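Local coordinates for protein cupin 2, conserved barrel (Desulfitobacterium hafniense, PDB 2OZJ) that is of unknown function but belongs to the cupin superfamily of beta-barrel proteins, which includes many metal-dependent enzymes as well as non-enzymatic binding proteins, at residues Ala17-Ala22 against Leu28-Ala33. Sequence-based numbering, arbitrary orientation.
Sequences ASLIEA and LSMALA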
loop_
_atom_site.group_PDB
_atom_site.type_symbol
_atom_site.label_atom_id
_atom_site.label_comp_id
_atom_site.label_asym_id
_atom_site.label_seq_id
_atom_site.Cartn_x
_atom_site.Cartn_y
_atom_site.Cartn_z
ATOM N N ALA A 17 0.121 -5.610 8.744
ATOM C CA ALA A 17 0.156 -7.059 8.952
ATOM C C ALA A 17 -0.695 -7.489 10.145
ATOM O O ALA A 17 -1.201 -8.607 10.202
ATOM C CB ALA A 17 1.584 -7.523 9.173
ATOM N N SER A 18 -0.841 -6.617 11.133
ATOM C CA SER A 18 -1.594 -6.959 12.335
ATOM C C SER A 18 -3.121 -6.988 12.099
ATOM O O SER A 18 -3.853 -7.431 12.977
ATOM C CB SER A 18 -1.203 -6.031 13.509
ATOM O OG SER A 18 -1.837 -4.796 13.379
ATOM N N LEU A 19 -3.605 -6.518 10.950
ATOM C CA LEU A 19 -5.030 -6.417 10.688
ATOM C C LEU A 19 -5.620 -7.748 10.157
ATOM O O LEU A 19 -6.822 -7.880 10.088
ATOM C CB LEU A 19 -5.350 -5.297 9.720
ATOM C CG LEU A 19 -4.966 -3.872 10.164
ATOM C CD1 LEU A 19 -5.336 -2.944 9.028
ATOM C CD2 LEU A 19 -5.633 -3.466 11.455
ATOM N N ILE A 20 -4.765 -8.712 9.830
ATOM C CA ILE A 20 -5.211 -10.022 9.329
ATOM C C ILE A 20 -4.349 -11.136 9.942
ATOM O O ILE A 20 -3.129 -11.004 10.045
ATOM C CB ILE A 20 -5.230 -10.066 7.770
ATOM C CG1 ILE A 20 -6.075 -11.223 7.233
ATOM C CG2 ILE A 20 -3.829 -10.131 7.147
ATOM C CD1 ILE A 20 -6.396 -11.056 5.756
ATOM N N GLU A 21 -4.972 -12.230 10.353
ATOM C CA GLU A 21 -4.206 -13.402 10.784
ATOM C C GLU A 21 -3.700 -14.208 9.594
ATOM O O GLU A 21 -4.118 -13.974 8.471
ATOM C CB GLU A 21 -5.054 -14.287 11.692
ATOM C CG GLU A 21 -5.440 -13.541 12.961
ATOM C CD GLU A 21 -6.706 -14.088 13.608
ATOM O OE1 GLU A 21 -7.804 -13.938 13.030
ATOM O OE2 GLU A 21 -6.597 -14.662 14.695
ATOM N N ALA A 22 -2.768 -15.124 9.846
ATOM C CA ALA A 22 -2.361 -16.060 8.847
ATOM C C ALA A 22 -2.677 -17.464 9.421
ATOM O O ALA A 22 -2.680 -17.714 10.644
ATOM C CB ALA A 22 -0.872 -15.809 8.407
ATOM N N LEU A 28 -7.720 -16.165 4.311
ATOM C CA LEU A 28 -8.434 -15.019 4.888
ATOM C C LEU A 28 -8.324 -13.803 3.957
ATOM O O LEU A 28 -7.337 -13.634 3.260
ATOM C CB LEU A 28 -7.905 -14.619 6.271
ATOM C CG LEU A 28 -8.224 -15.455 7.500
ATOM C CD1 LEU A 28 -7.655 -16.849 7.369
ATOM C CD2 LEU A 28 -7.703 -14.780 8.749
ATOM N N SER A 29 -9.373 -12.998 3.889
ATOM C CA SER A 29 -9.356 -11.779 3.073
ATOM C C SER A 29 -10.126 -10.670 3.770
ATOM O O SER A 29 -11.093 -10.919 4.506
ATOM C CB SER A 29 -9.934 -12.020 1.673
ATOM O OG SER A 29 -11.296 -12.335 1.721
HETATM N N MSE A 30 -9.700 -9.434 3.494
HETATM C CA MSE A 30 -10.396 -8.259 4.000
HETATM C C MSE A 30 -10.328 -7.152 2.966
HETATM O O MSE A 30 -9.213 -6.850 2.493
HETATM C CB MSE A 30 -9.781 -7.809 5.320
HETATM C CG MSE A 30 -10.572 -6.660 5.939
HETATM SE SE MSE A 30 -10.337 -6.346 7.812
HETATM C CE MSE A 30 -8.549 -5.599 7.701
ATOM N N ALA A 31 -11.483 -6.610 2.569
ATOM C CA ALA A 31 -11.502 -5.463 1.665
ATOM C C ALA A 31 -11.161 -4.186 2.449
ATOM O O ALA A 31 -11.678 -3.973 3.572
ATOM C CB ALA A 31 -12.827 -5.314 1.020
ATOM N N LEU A 32 -10.315 -3.350 1.855
ATOM C CA LEU A 32 -9.963 -2.049 2.428
ATOM C C LEU A 32 -10.548 -0.892 1.638
ATOM O O LEU A 32 -10.333 0.253 1.985
ATOM C CB LEU A 32 -8.454 -1.892 2.513
ATOM C CG LEU A 32 -7.624 -2.982 3.239
ATOM C CD1 LEU A 32 -6.128 -2.610 3.211
ATOM C CD2 LEU A 32 -8.155 -3.243 4.676
ATOM N N ALA A 33 -11.299 -1.175 0.584
ATOM C CA ALA A 33 -11.980 -0.142 -0.183
ATOM C C ALA A 33 -13.316 -0.674 -0.676
ATOM O O ALA A 33 -13.449 -1.881 -0.957
ATOM C CB ALA A 33 -11.135 0.289 -1.385
#
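Leu-19 meets Met-30 and Ile-20 meets Leu-28 where the chain, past the 3-10 turn that ends at Leu-19, runs back alongside strand 28-34 of the cupin beta-barrel, residues 19-21 nearly antiparallel to residues 28-30 (169°). No hydrogen bond joins the two segments; the strand bonds through its backbone to its barrel neighbour, at Ser-44 and Leu-42, and the loop rests on it by apolar contact. At Leu-19, the terminal methyl of Met-30, a selenomethionine, comes up beside the backbone: CE lies 3.7 Å from Leu-19 O and 3.8 Å from Leu-19 CB. With CG anti to the backbone N (chi1 -175°) and the next bond also extended, Met-30 reaches out from the strand, and the bend at chi3 (72°) turns its methyl to that spot. Ile-20 is the buried residue of the contact. Its longer branch slides past the Leu-28 side chain in the opposite direction, and its CD1 settles 3.7 Å from Leu-28 O and 3.9 Å from Leu-28 CB. An alanine here, without CG1, CG2 and CD1, is likely to open a gap beside Leu-28 CB and leave the loop less firmly seated on the strand. Further along, Glu-21 sends its carboxylate to a salt bridge with Arg-23, while Glu-21 O, the backbone carbonyl, accepts a hydrogen bond from Ser-44 OG. Leu-28 CD2 touches the start of the Glu-21 side chain, 4.0 Å from CB, and its carbonyl, 3.7 Å from O.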